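Local structure of chitinase (4TXG) at residues A[165-176]-A[213-221]. The protein probably hydrolyses the glycosidic bonds of chitin, as a family 18 glycoside hydrolase of the TIM-barrel type. Residues are numbered along the deposited sequence; the frame is centred on the assembly and turned at random.
With CS (cesium ion), chain N.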
# COMPACT_ATOMS: atom_id res chain seq x y z
N THR A 165 -14.93 -5.05 19.13
CA THR A 165 -14.76 -5.22 20.56
C THR A 165 -15.78 -6.18 21.15
O THR A 165 -15.63 -6.63 22.28
CB THR A 165 -14.89 -3.88 21.30
OG1 THR A 165 -16.24 -3.42 21.17
CG2 THR A 165 -13.94 -2.86 20.70
N GLY A 166 -16.82 -6.46 20.37
CA GLY A 166 -17.90 -7.32 20.82
C GLY A 166 -18.86 -6.70 21.82
O GLY A 166 -19.77 -7.38 22.29
N LYS A 167 -18.69 -5.42 22.14
CA LYS A 167 -19.50 -4.82 23.20
C LYS A 167 -20.97 -4.66 22.80
O LYS A 167 -21.85 -4.57 23.66
CB LYS A 167 -18.92 -3.46 23.62
CG LYS A 167 -17.54 -3.54 24.27
CD LYS A 167 -17.58 -4.33 25.57
CE LYS A 167 -16.21 -4.37 26.24
NZ LYS A 167 -16.26 -5.07 27.56
N ASP A 168 -21.24 -4.63 21.50
CA ASP A 168 -22.62 -4.51 21.02
C ASP A 168 -23.24 -5.89 20.77
O ASP A 168 -24.38 -5.99 20.32
CB ASP A 168 -22.69 -3.66 19.74
CG ASP A 168 -21.92 -4.27 18.58
OD1 ASP A 168 -21.23 -5.30 18.78
OD2 ASP A 168 -22.00 -3.72 17.46
N GLY A 169 -22.49 -6.94 21.05
CA GLY A 169 -22.99 -8.29 20.88
C GLY A 169 -22.56 -8.97 19.59
O GLY A 169 -22.79 -10.17 19.42
N SER A 170 -21.94 -8.23 18.68
CA SER A 170 -21.43 -8.81 17.44
C SER A 170 -20.13 -9.57 17.74
O SER A 170 -19.54 -9.39 18.81
CB SER A 170 -21.21 -7.72 16.38
OG SER A 170 -20.28 -6.75 16.83
N PRO A 171 -19.70 -10.45 16.82
CA PRO A 171 -18.45 -11.20 17.04
C PRO A 171 -17.25 -10.30 17.30
O PRO A 171 -16.98 -9.36 16.55
CB PRO A 171 -18.27 -11.97 15.72
CG PRO A 171 -19.67 -12.21 15.25
CD PRO A 171 -20.44 -10.96 15.65
N ALA A 172 -16.53 -10.59 18.38
CA ALA A 172 -15.35 -9.82 18.74
C ALA A 172 -14.11 -10.42 18.10
O ALA A 172 -14.04 -11.62 17.87
CB ALA A 172 -15.17 -9.77 20.26
N TYR A 173 -13.15 -9.56 17.80
CA TYR A 173 -11.82 -10.02 17.43
C TYR A 173 -10.83 -9.19 18.21
O TYR A 173 -10.63 -8.01 17.93
CB TYR A 173 -11.58 -9.91 15.92
CG TYR A 173 -10.31 -10.59 15.48
CD1 TYR A 173 -9.09 -9.92 15.51
CD2 TYR A 173 -10.32 -11.92 15.06
CE1 TYR A 173 -7.92 -10.55 15.11
CE2 TYR A 173 -9.15 -12.56 14.66
CZ TYR A 173 -7.96 -11.87 14.68
OH TYR A 173 -6.80 -12.50 14.27
N LEU A 174 -10.21 -9.82 19.21
CA LEU A 174 -9.36 -9.13 20.16
C LEU A 174 -7.89 -9.41 19.88
O LEU A 174 -7.57 -10.30 19.08
CB LEU A 174 -9.71 -9.56 21.58
CG LEU A 174 -11.19 -9.40 21.93
CD1 LEU A 174 -11.40 -9.77 23.40
CD2 LEU A 174 -11.66 -7.98 21.64
N ALA A 175 -7.01 -8.66 20.53
CA ALA A 175 -5.58 -8.82 20.27
C ALA A 175 -5.12 -10.23 20.66
O ALA A 175 -4.15 -10.76 20.12
CB ALA A 175 -4.77 -7.75 21.02
N SER A 176 -5.86 -10.84 21.57
CA SER A 176 -5.58 -12.21 21.99
C SER A 176 -5.98 -13.26 20.96
O SER A 176 -5.60 -14.42 21.09
CB SER A 176 -6.28 -12.49 23.33
OG SER A 176 -7.66 -12.17 23.25
N MET A 213 -10.57 -0.10 27.95
CA MET A 213 -11.59 -1.11 27.75
C MET A 213 -11.06 -2.42 28.31
O MET A 213 -9.85 -2.65 28.31
CB MET A 213 -11.96 -1.22 26.26
CG MET A 213 -13.03 -2.26 25.95
SD MET A 213 -13.60 -2.14 24.24
CE MET A 213 -14.54 -0.61 24.27
N SER A 214 -11.95 -3.27 28.80
CA SER A 214 -11.52 -4.58 29.27
C SER A 214 -12.56 -5.61 28.88
O SER A 214 -13.68 -5.25 28.49
CB SER A 214 -11.28 -4.58 30.79
OG SER A 214 -12.49 -4.39 31.49
N TRP A 215 -12.18 -6.87 28.96
CA TRP A 215 -13.04 -7.97 28.53
C TRP A 215 -13.09 -9.05 29.61
O TRP A 215 -12.47 -10.10 29.47
CB TRP A 215 -12.53 -8.55 27.20
CG TRP A 215 -12.65 -7.57 26.05
CD1 TRP A 215 -13.73 -7.41 25.24
CD2 TRP A 215 -11.66 -6.63 25.62
NE1 TRP A 215 -13.47 -6.43 24.31
CE2 TRP A 215 -12.21 -5.93 24.52
CE3 TRP A 215 -10.36 -6.31 26.04
CZ2 TRP A 215 -11.51 -4.93 23.84
CZ3 TRP A 215 -9.66 -5.31 25.36
CH2 TRP A 215 -10.24 -4.64 24.28
N PRO A 216 -13.84 -8.78 30.69
CA PRO A 216 -13.94 -9.68 31.84
C PRO A 216 -14.39 -11.06 31.40
O PRO A 216 -15.34 -11.15 30.63
CB PRO A 216 -15.01 -9.02 32.72
CG PRO A 216 -15.02 -7.60 32.30
CD PRO A 216 -14.71 -7.60 30.84
N GLY A 217 -13.70 -12.09 31.87
CA GLY A 217 -14.13 -13.46 31.61
C GLY A 217 -13.68 -14.03 30.28
O GLY A 217 -13.87 -15.22 30.03
N VAL A 218 -13.08 -13.21 29.43
CA VAL A 218 -12.55 -13.70 28.17
C VAL A 218 -11.12 -14.20 28.37
O VAL A 218 -10.20 -13.42 28.63
CB VAL A 218 -12.59 -12.63 27.07
CG1 VAL A 218 -11.97 -13.15 25.77
CG2 VAL A 218 -14.02 -12.15 26.85
N ALA A 219 -10.94 -15.52 28.25
CA ALA A 219 -9.65 -16.14 28.48
C ALA A 219 -8.62 -15.63 27.48
O ALA A 219 -8.87 -15.60 26.27
CB ALA A 219 -9.76 -17.66 28.39
N GLY A 220 -7.46 -15.23 27.99
CA GLY A 220 -6.40 -14.70 27.15
C GLY A 220 -6.45 -13.19 26.98
O GLY A 220 -5.51 -12.60 26.45
N ALA A 221 -7.53 -12.56 27.43
CA ALA A 221 -7.69 -11.11 27.25
C ALA A 221 -7.51 -10.34 28.55
O ALA A 221 -7.90 -9.17 28.64
CB ALA A 221 -9.05 -10.80 26.63
CS CS N . -3.91 -16.86 19.72
O HOH W 1 -4.51 -16.57 22.78
O HOH W 2 -1.33 -16.53 21.14
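Trp-215 packs its indole against Leu-174 and Thr-165 in a loop-to-loop contact at the periphery of the GH18 barrel, where a tryptophan is held by its edge and by both faces. Trp-215 NE1 donates a hydrogen bond to Thr-165 O (3.0 Å); the oxygen lies close to the ring plane and receives the N-H on a lone pair, with the N-H...O angle bent to 147°. Both methyls of Leu-174 rest on one face: CD1 sits almost squarely over the five-membered ring, 3.7 Å from its centroid in a CH-pi contact, while CD2 lies 3.6 Å from Trp-215 CE2, nearer the rim. Met-213 CG lies over the rim of the opposite face, and the thioether carries on to Thr-165, SD lying 3.6 Å from CG2.

Lys-167, itself exposed, reaches across from the 165-176 loop. Bent at chi2 (-63°), its chain runs past Met-213 in the opposite sense and delivers Lys-167 NZ to Ser-214 O at 2.7 Å, nearly in line with the carbonyl; the same ammonium makes an off-centre cation-pi contact with the pyrrole ring. Farther along, Leu-174 CD1 also meets Ala-221 CB (4.1 Å), and Ser-176 CB lies against Gly-220 O.

Ser-176 O, with Ile-178 O and two waters, binds a cesium ion. The contact thus ties the loop between strands 155-161 and 185-193 to the one leading into helix 231-242, whose His-232 ring meets Trp-215 and whose Leu-235 touches both Ala-175 and Ala-221.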